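PDB 4QO5: cytochrome c-552/4 domain-containing protein from Ignicoccus hospitalis KIN4/I, which is of unknown function but binds eight c-type hemes and, as a membrane-associated multiheme cytochrome, probably carries electrons. Local coordinates for residues G497-Q500 / L501-I505. Sequence-based numbering, arbitrary orientation.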
ATOM      1  N   GLY A 497      11.015  -9.879   1.129  1.00 22.19           N
ATOM      2  CA  GLY A 497      11.733 -10.608   2.170  1.00 17.32           C
ATOM      3  C   GLY A 497      12.511 -11.814   1.696  1.00 20.06           C
ATOM      4  O   GLY A 497      13.206 -11.736   0.685  1.00 21.12           O
ATOM      5  N   TRP A 498      12.416 -12.928   2.435  1.00 22.86           N
ATOM      6  CA  TRP A 498      13.259 -14.092   2.161  1.00 20.09           C
ATOM      7  C   TRP A 498      13.170 -14.593   0.731  1.00 20.02           C
ATOM      8  O   TRP A 498      14.183 -14.965   0.135  1.00 22.29           O
ATOM      9  CB  TRP A 498      12.990 -15.248   3.148  1.00 20.25           C
ATOM     10  CG  TRP A 498      13.788 -15.084   4.404  1.00 18.91           C
ATOM     11  CD1 TRP A 498      13.312 -14.804   5.655  1.00 18.69           C
ATOM     12  CD2 TRP A 498      15.211 -15.135   4.518  1.00 19.22           C
ATOM     13  NE1 TRP A 498      14.355 -14.701   6.545  1.00 21.74           N
ATOM     14  CE2 TRP A 498      15.532 -14.888   5.866  1.00 20.82           C
ATOM     15  CE3 TRP A 498      16.250 -15.358   3.606  1.00 26.62           C
ATOM     16  CZ2 TRP A 498      16.851 -14.854   6.331  1.00 27.73           C
ATOM     17  CZ3 TRP A 498      17.563 -15.331   4.075  1.00 26.89           C
ATOM     18  CH2 TRP A 498      17.847 -15.084   5.421  1.00 26.59           C
ATOM     19  N   TYR A 499      11.961 -14.619   0.179  1.00 21.54           N
ATOM     20  CA  TYR A 499      11.791 -15.103  -1.176  1.00 25.41           C
ATOM     21  C   TYR A 499      12.574 -14.214  -2.141  1.00 23.38           C
ATOM     22  O   TYR A 499      13.269 -14.706  -3.034  1.00 22.11           O
ATOM     23  CB  TYR A 499      10.304 -15.179  -1.575  1.00 21.94           C
ATOM     24  CG  TYR A 499      10.161 -15.446  -3.051  1.00 25.35           C
ATOM     25  CD1 TYR A 499      10.177 -16.745  -3.553  1.00 25.90           C
ATOM     26  CD2 TYR A 499      10.057 -14.391  -3.948  1.00 24.95           C
ATOM     27  CE1 TYR A 499      10.087 -16.974  -4.914  1.00 30.91           C
ATOM     28  CE2 TYR A 499       9.974 -14.609  -5.292  1.00 26.88           C
ATOM     29  CZ  TYR A 499       9.983 -15.894  -5.775  1.00 32.07           C
ATOM     30  OH  TYR A 499       9.893 -16.073  -7.134  1.00 33.09           O
ATOM     31  N   GLN A 500      12.472 -12.903  -1.951  1.00 21.23           N
ATOM     32  CA  GLN A 500      13.152 -11.970  -2.849  1.00 22.59           C
ATOM     33  C   GLN A 500      14.661 -12.066  -2.698  1.00 24.03           C
ATOM     34  O   GLN A 500      15.403 -11.985  -3.688  1.00 23.90           O
ATOM     35  CB  GLN A 500      12.677 -10.535  -2.621  1.00 25.74           C
ATOM     36  CG  GLN A 500      11.196 -10.334  -2.915  1.00 22.01           C
ATOM     37  CD  GLN A 500      10.869 -10.441  -4.400  1.00 25.80           C
ATOM     38  OE1 GLN A 500      11.749 -10.326  -5.254  1.00 29.05           O
ATOM     39  NE2 GLN A 500       9.605 -10.691  -4.707  1.00 25.90           N
ATOM     40  N   LEU A 501      15.114 -12.254  -1.460  1.00 21.73           N
ATOM     41  CA  LEU A 501      16.547 -12.325  -1.193  1.00 22.29           C
ATOM     42  C   LEU A 501      17.142 -13.572  -1.855  1.00 29.66           C
ATOM     43  O   LEU A 501      18.165 -13.494  -2.534  1.00 23.98           O
ATOM     44  CB  LEU A 501      16.813 -12.327   0.314  1.00 22.99           C
ATOM     45  CG  LEU A 501      18.258 -12.406   0.810  1.00 26.38           C
ATOM     46  CD1 LEU A 501      19.137 -11.440   0.045  1.00 25.52           C
ATOM     47  CD2 LEU A 501      18.317 -12.096   2.306  1.00 26.30           C
ATOM     48  N   THR A 502      16.496 -14.725  -1.676  1.00 26.27           N
ATOM     49  CA  THR A 502      17.002 -15.936  -2.302  1.00 21.61           C
ATOM     50  C   THR A 502      16.864 -15.883  -3.832  1.00 24.45           C
ATOM     51  O   THR A 502      17.699 -16.431  -4.560  1.00 28.23           O
ATOM     52  CB  THR A 502      16.335 -17.211  -1.716  1.00 26.71           C
ATOM     53  OG1 THR A 502      14.913 -17.080  -1.791  1.00 26.43           O
ATOM     54  CG2 THR A 502      16.759 -17.402  -0.244  1.00 28.35           C
ATOM     55  N   LYS A 503      15.817 -15.227  -4.324  1.00 23.44           N
ATOM     56  CA  LYS A 503      15.689 -14.993  -5.761  1.00 27.08           C
ATOM     57  C   LYS A 503      16.842 -14.121  -6.282  1.00 28.04           C
ATOM     58  O   LYS A 503      17.431 -14.394  -7.336  1.00 25.27           O
ATOM     59  CB  LYS A 503      14.349 -14.325  -6.076  1.00 24.14           C
ATOM     60  CG  LYS A 503      14.126 -14.050  -7.550  1.00 26.38           C
ATOM     61  CD  LYS A 503      12.778 -13.385  -7.768  1.00 29.99           C
ATOM     62  CE  LYS A 503      12.689 -12.764  -9.146  1.00 36.77           C
ATOM     63  NZ  LYS A 503      11.413 -12.015  -9.330  1.00 42.66           N
ATOM     64  N   ASP A 504      17.169 -13.079  -5.529  1.00 23.81           N
ATOM     65  CA  ASP A 504      18.246 -12.174  -5.923  1.00 24.06           C
ATOM     66  C   ASP A 504      19.593 -12.901  -6.023  1.00 25.99           C
ATOM     67  O   ASP A 504      20.330 -12.717  -6.989  1.00 29.28           O
ATOM     68  CB  ASP A 504      18.341 -11.019  -4.936  1.00 24.17           C
ATOM     69  CG  ASP A 504      19.092  -9.834  -5.499  1.00 34.05           C
ATOM     70  OD1 ASP A 504      19.200  -9.721  -6.738  1.00 39.56           O
ATOM     71  OD2 ASP A 504      19.566  -9.011  -4.696  1.00 30.40           O
ATOM     72  N   ILE A 505      19.899 -13.736  -5.030  1.00 24.86           N
ATOM     73  CA  ILE A 505      21.103 -14.562  -5.067  1.00 25.73           C
ATOM     74  C   ILE A 505      21.161 -15.382  -6.346  1.00 27.14           C
ATOM     75  O   ILE A 505      22.171 -15.397  -7.051  1.00 27.46           O
ATOM     76  CB  ILE A 505      21.185 -15.494  -3.837  1.00 28.90           C
ATOM     77  CG1 ILE A 505      21.434 -14.662  -2.568  1.00 29.77           C
ATOM     78  CG2 ILE A 505      22.292 -16.527  -4.023  1.00 30.50           C
ATOM     79  CD1 ILE A 505      21.286 -15.451  -1.264  1.00 30.51           C
TER
HETATM   80  O   HOH W   1      11.736  -9.608  -7.762  1.00 43.27           O
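Tyr-499 and Lys-503, one helical turn apart, meet through CE2 of the phenol ring and CD of the lysine, 3.9 Å from each other. The lysine CG stands anti to the backbone N (chi1 -180°) and the chain runs on extended, crossing the ring obliquely, with CD 4.0 Å from Tyr-499 OH before CE and NZ lead away. Gln-500 lies alongside the same lysine; its chain is bent at chi2, and a water joins the two ends, donating to Gln-500 OE1 at 2.6 Å and accepting from Lys-503 NZ at 2.9 Å. The amide NE2 of Gln-500 sits in plane at the edge of the Tyr-499 ring and bonds back to the carbonyl of Phe-494. On another side of the turn, Leu-501 CD2 packs 3.8 Å from Trp-498 CZ3, the two side chains pointing the same way, while Thr-502 CG2 lies near the plane of the indole at its edge. Backbone bonds open helix 498-520: Gly-497, the N-cap residue, receives Leu-501 N on its O at 2.9 Å, and Thr-502 N reaches Trp-498 O almost straight (173°). Lys-503 N and Asp-504 N continue the series to Tyr-499 O and Gln-500 O. Toward the second subunit, Glu-471 OE2 of that chain accepts a hydrogen bond from Tyr-499 OH and forms a salt bridge with Lys-503 NZ. The first turn thus sets Leu-501 and the Trp-498 indole, its N-H held by Gln-426, against helix 413-447 and turns the Tyr-499 hydroxyl and Lys-503 ammonium to the second subunit, where the shared carboxylate oxygen probably stabilises the lysine's positive charge.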